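Local coordinates for oligopeptide-binding protein AppA (Bacillus subtilis, PDB 1XOC) that captures oligopeptides outside the cell and delivers them to an ABC permease that supports sporulation and genetic competence, at residues A[275-280]-A[360-365]. Sequence-based numbering, arbitrary orientation.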
ATOM      1  N   ASN A 275      -3.656 -18.455 -13.708  1.00 34.26           N
ATOM      2  CA  ASN A 275      -4.140 -18.517 -15.089  1.00 34.34           C
ATOM      3  C   ASN A 275      -3.064 -19.096 -16.001  1.00 34.47           C
ATOM      4  O   ASN A 275      -1.961 -18.571 -16.076  1.00 34.03           O
ATOM      5  CB  ASN A 275      -4.572 -17.128 -15.586  1.00 34.26           C
ATOM      6  CG  ASN A 275      -5.353 -17.174 -16.895  1.00 34.33           C
ATOM      7  OD1 ASN A 275      -4.920 -17.790 -17.873  1.00 33.74           O
ATOM      8  ND2 ASN A 275      -6.498 -16.499 -16.929  1.00 34.87           N
ATOM      9  N   GLU A 276      -3.419 -20.183 -16.687  1.00 34.62           N
ATOM     10  CA  GLU A 276      -2.558 -20.873 -17.644  1.00 35.27           C
ATOM     11  C   GLU A 276      -1.802 -19.923 -18.572  1.00 34.24           C
ATOM     12  O   GLU A 276      -0.658 -20.190 -18.950  1.00 33.18           O
ATOM     13  CB  GLU A 276      -3.406 -21.796 -18.541  1.00 35.62           C
ATOM     14  CG  GLU A 276      -4.207 -22.880 -17.832  1.00 38.69           C
ATOM     15  CD  GLU A 276      -5.352 -23.449 -18.716  1.00 39.93           C
ATOM     16  OE1 GLU A 276      -5.059 -24.059 -19.781  1.00 44.68           O
ATOM     17  OE2 GLU A 276      -6.549 -23.283 -18.343  1.00 45.56           O
ATOM     18  N   LEU A 277      -2.462 -18.831 -18.964  1.00 33.53           N
ATOM     19  CA  LEU A 277      -1.894 -17.892 -19.925  1.00 32.79           C
ATOM     20  C   LEU A 277      -0.606 -17.271 -19.425  1.00 32.26           C
ATOM     21  O   LEU A 277       0.254 -16.902 -20.229  1.00 31.98           O
ATOM     22  CB  LEU A 277      -2.894 -16.779 -20.255  1.00 32.35           C
ATOM     23  CG  LEU A 277      -4.195 -17.204 -20.962  1.00 31.99           C
ATOM     24  CD1 LEU A 277      -5.112 -15.997 -21.197  1.00 31.24           C
ATOM     25  CD2 LEU A 277      -3.931 -17.944 -22.260  1.00 33.79           C
ATOM     26  N   PHE A 278      -0.478 -17.151 -18.109  1.00 31.49           N
ATOM     27  CA  PHE A 278       0.602 -16.363 -17.529  1.00 31.83           C
ATOM     28  C   PHE A 278       1.607 -17.185 -16.745  1.00 31.90           C
ATOM     29  O   PHE A 278       2.435 -16.624 -16.073  1.00 31.94           O
ATOM     30  CB  PHE A 278       0.024 -15.254 -16.639  1.00 31.21           C
ATOM     31  CG  PHE A 278      -0.979 -14.390 -17.339  1.00 30.34           C
ATOM     32  CD1 PHE A 278      -0.655 -13.788 -18.539  1.00 28.73           C
ATOM     33  CD2 PHE A 278      -2.251 -14.194 -16.817  1.00 31.07           C
ATOM     34  CE1 PHE A 278      -1.567 -13.027 -19.222  1.00 28.86           C
ATOM     35  CE2 PHE A 278      -3.165 -13.419 -17.483  1.00 29.54           C
ATOM     36  CZ  PHE A 278      -2.827 -12.828 -18.695  1.00 29.88           C
ATOM     37  N   LYS A 279       1.572 -18.506 -16.877  1.00 32.67           N
ATOM     38  CA  LYS A 279       2.512 -19.343 -16.153  1.00 33.70           C
ATOM     39  C   LYS A 279       3.943 -19.327 -16.726  1.00 34.13           C
ATOM     40  O   LYS A 279       4.915 -19.452 -15.976  1.00 34.89           O
ATOM     41  CB  LYS A 279       1.977 -20.770 -16.085  1.00 34.13           C
ATOM     42  CG  LYS A 279       0.791 -20.916 -15.154  1.00 34.93           C
ATOM     43  CD  LYS A 279       0.284 -22.365 -15.129  1.00 35.46           C
ATOM     44  CE  LYS A 279      -0.936 -22.527 -14.218  1.00 37.19           C
ATOM     45  NZ  LYS A 279      -1.485 -23.917 -14.263  1.00 38.40           N
ATOM     46  N   ASP A 280       4.063 -19.179 -18.049  1.00 34.49           N
ATOM     47  CA  ASP A 280       5.357 -19.216 -18.741  1.00 34.12           C
ATOM     48  C   ASP A 280       6.051 -17.868 -18.629  1.00 33.52           C
ATOM     49  O   ASP A 280       5.512 -16.845 -19.058  1.00 32.91           O
ATOM     50  CB  ASP A 280       5.149 -19.575 -20.218  1.00 34.26           C
ATOM     51  CG  ASP A 280       6.457 -19.815 -20.989  1.00 35.94           C
ATOM     52  OD1 ASP A 280       7.564 -19.652 -20.439  1.00 38.93           O
ATOM     53  OD2 ASP A 280       6.369 -20.183 -22.183  1.00 40.70           O
ATOM     54  N   PHE A 360      -5.757 -16.875 -26.641  1.00 27.27           N
ATOM     55  CA  PHE A 360      -5.132 -15.942 -25.712  1.00 27.08           C
ATOM     56  C   PHE A 360      -6.114 -14.790 -25.503  1.00 26.53           C
ATOM     57  O   PHE A 360      -6.063 -13.785 -26.202  1.00 25.54           O
ATOM     58  CB  PHE A 360      -3.794 -15.440 -26.251  1.00 27.06           C
ATOM     59  CG  PHE A 360      -2.793 -15.099 -25.177  1.00 27.65           C
ATOM     60  CD1 PHE A 360      -1.507 -15.611 -25.233  1.00 27.81           C
ATOM     61  CD2 PHE A 360      -3.134 -14.271 -24.101  1.00 27.53           C
ATOM     62  CE1 PHE A 360      -0.571 -15.307 -24.260  1.00 28.52           C
ATOM     63  CE2 PHE A 360      -2.185 -13.963 -23.117  1.00 28.41           C
ATOM     64  CZ  PHE A 360      -0.911 -14.488 -23.205  1.00 28.79           C
ATOM     65  N   SER A 361      -7.012 -14.989 -24.540  1.00 26.26           N
ATOM     66  CA  SER A 361      -8.085 -14.068 -24.215  1.00 26.42           C
ATOM     67  C   SER A 361      -8.252 -14.017 -22.703  1.00 26.20           C
ATOM     68  O   SER A 361      -8.354 -15.064 -22.060  1.00 25.95           O
ATOM     69  CB  SER A 361      -9.385 -14.572 -24.820  1.00 26.71           C
ATOM     70  OG  SER A 361     -10.470 -13.744 -24.446  1.00 29.02           O
ATOM     71  N   PHE A 362      -8.283 -12.806 -22.148  1.00 26.60           N
ATOM     72  CA  PHE A 362      -8.444 -12.620 -20.708  1.00 26.27           C
ATOM     73  C   PHE A 362      -9.057 -11.264 -20.369  1.00 25.69           C
ATOM     74  O   PHE A 362      -9.147 -10.377 -21.205  1.00 25.63           O
ATOM     75  CB  PHE A 362      -7.097 -12.778 -19.984  1.00 26.70           C
ATOM     76  CG  PHE A 362      -6.097 -11.707 -20.308  1.00 26.90           C
ATOM     77  CD1 PHE A 362      -5.953 -10.586 -19.478  1.00 29.05           C
ATOM     78  CD2 PHE A 362      -5.292 -11.815 -21.431  1.00 28.75           C
ATOM     79  CE1 PHE A 362      -5.047  -9.602 -19.793  1.00 28.65           C
ATOM     80  CE2 PHE A 362      -4.396 -10.851 -21.750  1.00 30.32           C
ATOM     81  CZ  PHE A 362      -4.243  -9.737 -20.917  1.00 30.29           C
ATOM     82  N   THR A 363      -9.426 -11.119 -19.097  1.00 27.35           N
ATOM     83  CA  THR A 363      -9.967  -9.881 -18.561  1.00 26.90           C
ATOM     84  C   THR A 363      -8.914  -9.139 -17.711  1.00 27.54           C
ATOM     85  O   THR A 363      -8.273  -9.708 -16.800  1.00 28.24           O
ATOM     86  CB  THR A 363     -11.235 -10.162 -17.755  1.00 25.98           C
ATOM     87  OG1 THR A 363     -12.204 -10.772 -18.624  1.00 27.41           O
ATOM     88  CG2 THR A 363     -11.822  -8.890 -17.133  1.00 28.23           C
ATOM     89  N   LEU A 364      -8.729  -7.853 -18.034  1.00 27.73           N
ATOM     90  CA  LEU A 364      -7.870  -6.942 -17.276  1.00 27.66           C
ATOM     91  C   LEU A 364      -8.717  -6.012 -16.405  1.00 27.99           C
ATOM     92  O   LEU A 364      -9.457  -5.143 -16.906  1.00 28.59           O
ATOM     93  CB  LEU A 364      -7.035  -6.111 -18.237  1.00 27.99           C
ATOM     94  CG  LEU A 364      -5.994  -5.127 -17.679  1.00 28.65           C
ATOM     95  CD1 LEU A 364      -4.913  -5.813 -16.867  1.00 30.13           C
ATOM     96  CD2 LEU A 364      -5.350  -4.344 -18.805  1.00 28.95           C
ATOM     97  N   LYS A 365      -8.571  -6.177 -15.087  1.00 28.20           N
ATOM     98  CA  LYS A 365      -9.312  -5.379 -14.122  1.00 27.53           C
ATOM     99  C   LYS A 365      -8.505  -4.193 -13.609  1.00 27.78           C
ATOM    100  O   LYS A 365      -7.264  -4.251 -13.531  1.00 28.67           O
ATOM    101  CB  LYS A 365      -9.688  -6.224 -12.901  1.00 28.54           C
ATOM    102  CG  LYS A 365     -10.734  -7.250 -13.117  1.00 27.74           C
ATOM    103  CD  LYS A 365     -10.999  -8.069 -11.852  1.00 27.87           C
ATOM    104  CE  LYS A 365     -12.246  -8.908 -12.046  1.00 28.11           C
ATOM    105  NZ  LYS A 365     -12.518  -9.856 -10.925  1.00 28.16           N
TER
HETATM  106  O   HOH W   1      -8.309 -16.316 -19.491  1.00 32.37           O
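Phe278 points the edge of its ring at the face of Phe362: Phe278 CZ sits over the centre of that ring, 3.8 Å from Phe362 CG, with the planes at 84° and the centroids 5.1 Å apart, a T-shaped stack. Aliphatic packing comes from Leu277. Leu277 CD2 stands over one face of Phe360, offset toward the rim, in a CH-pi contact 4.2 Å from the ring centroid, while Leu277 CD1 touches the rim of Phe360 at CD2 (3.9 Å), Phe362 CB and the carbonyl O of Ser361. Phe278 CE1 also meets Phe360 CE2, and Trp344 and Val283 extend this apolar cluster. One water links the segments, accepting from Asn275 ND2 (3.1 Å) and donating to Ser361 O (2.9 Å). Asp413 makes a second bridge, from Thr363 N to Asn275 ND2, weak on the Asn275 side. No direct hydrogen bond joins the segments. Asn275 OD1 accepts from Leu277 N on a lone pair in the carbonyl plane (2.9 Å, N-H...O angle 163°), bracing Leu277, and Phe278 N bonds to Asn275 O. From this Asx turn and the residue after it, in the loop leading to helix 281-289, the side chains of Leu277 and Phe278 pack on strand 358-367 of the mixed sheet in a solute-binding protein of family 5.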